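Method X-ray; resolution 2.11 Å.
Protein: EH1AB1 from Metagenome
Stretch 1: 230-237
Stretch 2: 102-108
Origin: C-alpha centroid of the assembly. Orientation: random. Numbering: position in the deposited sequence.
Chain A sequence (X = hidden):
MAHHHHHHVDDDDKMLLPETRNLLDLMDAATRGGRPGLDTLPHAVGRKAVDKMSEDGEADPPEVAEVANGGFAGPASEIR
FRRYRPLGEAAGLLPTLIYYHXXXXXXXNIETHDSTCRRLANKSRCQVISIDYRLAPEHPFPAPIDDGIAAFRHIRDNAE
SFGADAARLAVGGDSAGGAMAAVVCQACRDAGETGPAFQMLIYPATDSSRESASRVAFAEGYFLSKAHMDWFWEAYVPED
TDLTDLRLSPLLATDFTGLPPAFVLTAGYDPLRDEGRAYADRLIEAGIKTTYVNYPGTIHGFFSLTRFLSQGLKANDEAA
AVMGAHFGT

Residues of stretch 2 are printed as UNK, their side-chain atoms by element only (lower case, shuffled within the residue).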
# COMPACT_ATOMS: atom_id res chain seq x y z
N ASP A 230 21.13 -22.38 11.07
CA ASP A 230 22.48 -22.26 11.63
C ASP A 230 23.51 -22.05 10.52
O ASP A 230 24.47 -21.31 10.71
CB ASP A 230 22.85 -23.48 12.47
CG ASP A 230 22.07 -23.54 13.77
OD1 ASP A 230 22.01 -24.62 14.38
OD2 ASP A 230 21.51 -22.49 14.16
N TRP A 231 23.30 -22.69 9.38
CA TRP A 231 24.18 -22.57 8.23
C TRP A 231 24.36 -21.08 7.85
O TRP A 231 25.44 -20.69 7.40
CB TRP A 231 23.66 -23.40 7.06
CG TRP A 231 24.58 -23.52 5.89
CD1 TRP A 231 25.54 -24.47 5.69
CD2 TRP A 231 24.60 -22.69 4.72
NE1 TRP A 231 26.15 -24.29 4.48
CE2 TRP A 231 25.59 -23.20 3.86
CE3 TRP A 231 23.87 -21.56 4.31
CZ2 TRP A 231 25.89 -22.62 2.62
CZ3 TRP A 231 24.16 -20.99 3.08
CH2 TRP A 231 25.15 -21.51 2.26
N PHE A 232 23.30 -20.28 8.05
CA PHE A 232 23.32 -18.84 7.81
C PHE A 232 23.77 -18.09 9.06
O PHE A 232 24.70 -17.26 9.02
CB PHE A 232 21.93 -18.36 7.38
CG PHE A 232 21.56 -18.76 5.98
CD1 PHE A 232 21.96 -18.00 4.89
CD2 PHE A 232 20.84 -19.93 5.74
CE1 PHE A 232 21.64 -18.38 3.60
CE2 PHE A 232 20.53 -20.31 4.45
CZ PHE A 232 20.92 -19.54 3.38
N TRP A 233 23.08 -18.37 10.17
CA TRP A 233 23.21 -17.63 11.40
C TRP A 233 24.66 -17.68 11.93
O TRP A 233 25.20 -16.65 12.35
CB TRP A 233 22.20 -18.15 12.42
CG TRP A 233 22.24 -17.39 13.71
CD1 TRP A 233 22.87 -17.76 14.86
CD2 TRP A 233 21.67 -16.09 13.96
NE1 TRP A 233 22.72 -16.80 15.82
CE2 TRP A 233 21.99 -15.77 15.30
CE3 TRP A 233 20.93 -15.18 13.20
CZ2 TRP A 233 21.59 -14.57 15.89
CZ3 TRP A 233 20.53 -14.00 13.79
CH2 TRP A 233 20.85 -13.70 15.11
N GLU A 234 25.29 -18.86 11.86
CA GLU A 234 26.60 -19.09 12.46
C GLU A 234 27.71 -18.54 11.56
O GLU A 234 28.82 -18.28 12.03
CB GLU A 234 26.78 -20.58 12.74
CG GLU A 234 25.83 -21.08 13.82
CD GLU A 234 26.08 -22.47 14.36
OE1 GLU A 234 26.76 -23.27 13.69
OE2 GLU A 234 25.58 -22.74 15.47
N ALA A 235 27.41 -18.37 10.27
CA ALA A 235 28.34 -17.76 9.36
C ALA A 235 28.42 -16.26 9.64
O ALA A 235 29.49 -15.64 9.55
CB ALA A 235 27.90 -18.06 7.94
N TYR A 236 27.28 -15.67 10.01
CA TYR A 236 27.08 -14.21 10.03
C TYR A 236 27.42 -13.60 11.40
O TYR A 236 28.06 -12.56 11.48
CB TYR A 236 25.63 -13.92 9.63
CG TYR A 236 25.23 -12.46 9.64
CD1 TYR A 236 25.96 -11.50 8.96
CD2 TYR A 236 24.09 -12.05 10.32
CE1 TYR A 236 25.58 -10.17 8.96
CE2 TYR A 236 23.69 -10.72 10.32
CZ TYR A 236 24.44 -9.78 9.63
OH TYR A 236 24.04 -8.48 9.63
N VAL A 237 26.95 -14.24 12.47
CA VAL A 237 26.92 -13.61 13.78
C VAL A 237 28.03 -14.18 14.66
O VAL A 237 28.03 -15.38 14.95
CB VAL A 237 25.55 -13.77 14.46
CG1 VAL A 237 25.50 -13.01 15.78
CG2 VAL A 237 24.43 -13.32 13.54
N UNK A 102 18.43 -10.02 -0.89
CA UNK A 102 18.36 -10.95 0.23
C UNK A 102 19.30 -12.12 0.04
O UNK A 102 20.01 -12.20 -0.98
N UNK A 103 19.27 -13.04 1.01
CA UNK A 103 20.13 -14.22 1.04
C UNK A 103 20.81 -14.43 2.39
O UNK A 103 21.90 -15.02 2.47
N UNK A 104 20.19 -13.93 3.46
CA UNK A 104 20.64 -14.20 4.82
C UNK A 104 22.03 -13.64 5.14
O UNK A 104 22.65 -14.09 6.11
N UNK A 105 22.49 -12.66 4.35
CA UNK A 105 23.82 -12.06 4.44
C UNK A 105 24.93 -13.07 4.07
O UNK A 105 26.11 -12.84 4.35
c UNK A 105 22.11 -10.69 7.27
c UNK A 105 23.05 -10.40 6.28
c UNK A 105 21.24 -8.45 7.16
c UNK A 105 21.19 -9.72 7.68
c UNK A 105 22.18 -8.16 6.20
c UNK A 105 23.08 -9.12 5.77
c UNK A 105 24.04 -11.45 5.83
N UNK A 106 24.56 -14.17 3.39
CA UNK A 106 25.52 -15.25 3.05
C UNK A 106 25.49 -15.54 1.54
O UNK A 106 26.53 -15.89 0.98
c UNK A 106 25.41 -16.28 5.36
c UNK A 106 26.14 -17.69 3.43
c UNK A 106 25.25 -16.53 3.87
N UNK A 107 24.31 -15.44 0.91
CA UNK A 107 24.15 -15.72 -0.53
C UNK A 107 23.39 -14.55 -1.18
O UNK A 107 23.09 -13.55 -0.53
c UNK A 107 24.20 -18.19 -0.04
c UNK A 107 21.25 -18.31 -0.45
c UNK A 107 21.97 -17.01 -0.31
c UNK A 107 23.44 -17.07 -0.74
N UNK A 108 23.08 -14.71 -2.47
CA UNK A 108 22.50 -13.64 -3.27
C UNK A 108 23.56 -12.67 -3.75
O UNK A 108 24.62 -12.51 -3.13

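Position 102 has backbone atoms alone, with no side-chain carbon, and nothing of it lies against the helix of residues 230-236. The absence of a CB identifies Gly 102, which begins the stretch without contributing to the contact.

Position 103 is again bare backbone. Its O lies 3.6 Å from Phe 232 CE1. The same O of 103 accepts hydrogen bonds from the N of 106, at 2.9 Å, and from the N of 107, also at 2.9 Å, so it holds the following residues in a tight turn. With phi at 132°, a CB here would be jammed against the preceding carbonyl and would fall 2.0 Å from the O of 107. The residue is Gly 103, and the backbone by itself calls for glycine.

Position 104 also lacks side-chain atoms, and its CA sits 4.0 Å from Phe 232 CD1. A CB would point toward the helix and come within 2.6 Å of that same CD1, a clash. Phi is positive as well, at 65°. This is Gly 104, whose bareness lets the loop backbone approach the Phe 232 ring.

Position 105 carries seven carbons, one leading to a ring of six, with no heteroatom. Its ring lies against that of Tyr 236 in an offset stack, the centroids 4.3 Å apart and the planes inclined by only 11°. The group is a phenyl, hence Phe 105. The closest atoms are Tyr 236 CE2 and Phe 105 CD2, at 3.4 Å. Phe 105 CB adds a CH-pi contact, 3.9 Å from the centroid of the Tyr 236 ring and over its face. A flat, apolar ring suits this place because it can cover the tyrosine ring broadly, even though the backbone adopts a positive phi of 66°.

Position 106 has three carbons, one bearing the other two, and they touch Trp 231, Phe 232 and Ala 235. This compact fork is Val 106. Its CA-to-CB bond points toward the helix, where CB is 3.7 Å from Phe 232 CD1, CG1 is 3.9 Å from Trp 231 CZ3, and CG2 is 4.0 Å from Ala 235 CB. Branching at CB gives it enough breadth to meet all three residues.

Position 107 shows four carbons, forked at the first, with one arm two carbons long; they touch Trp 231 and Phe 232. This is Ile 107. CG2 approaches the edge of the Trp 231 ring, 4.1 Å from CH2, while CD1 at the end of the longer arm lies 4.0 Å from Phe 232 CZ, at that ring's edge. The two arms thus reach different aromatic rings.

Position 108 has no side-chain atoms and does not touch the helix. A CB would lie 2.2 Å from Gly 102 O, and phi is positive at 80°; Gly 108 fits.

The contact buries 390 Å² in all and contains no hydrogen bond between the stretches. It works by apolar packing and one aromatic stack: glycines permit the turn and the close approach, while Phe 105, Val 106 and Ile 107 supply the surface against the helix.

Stretch 2 102-108: GGGFVIG
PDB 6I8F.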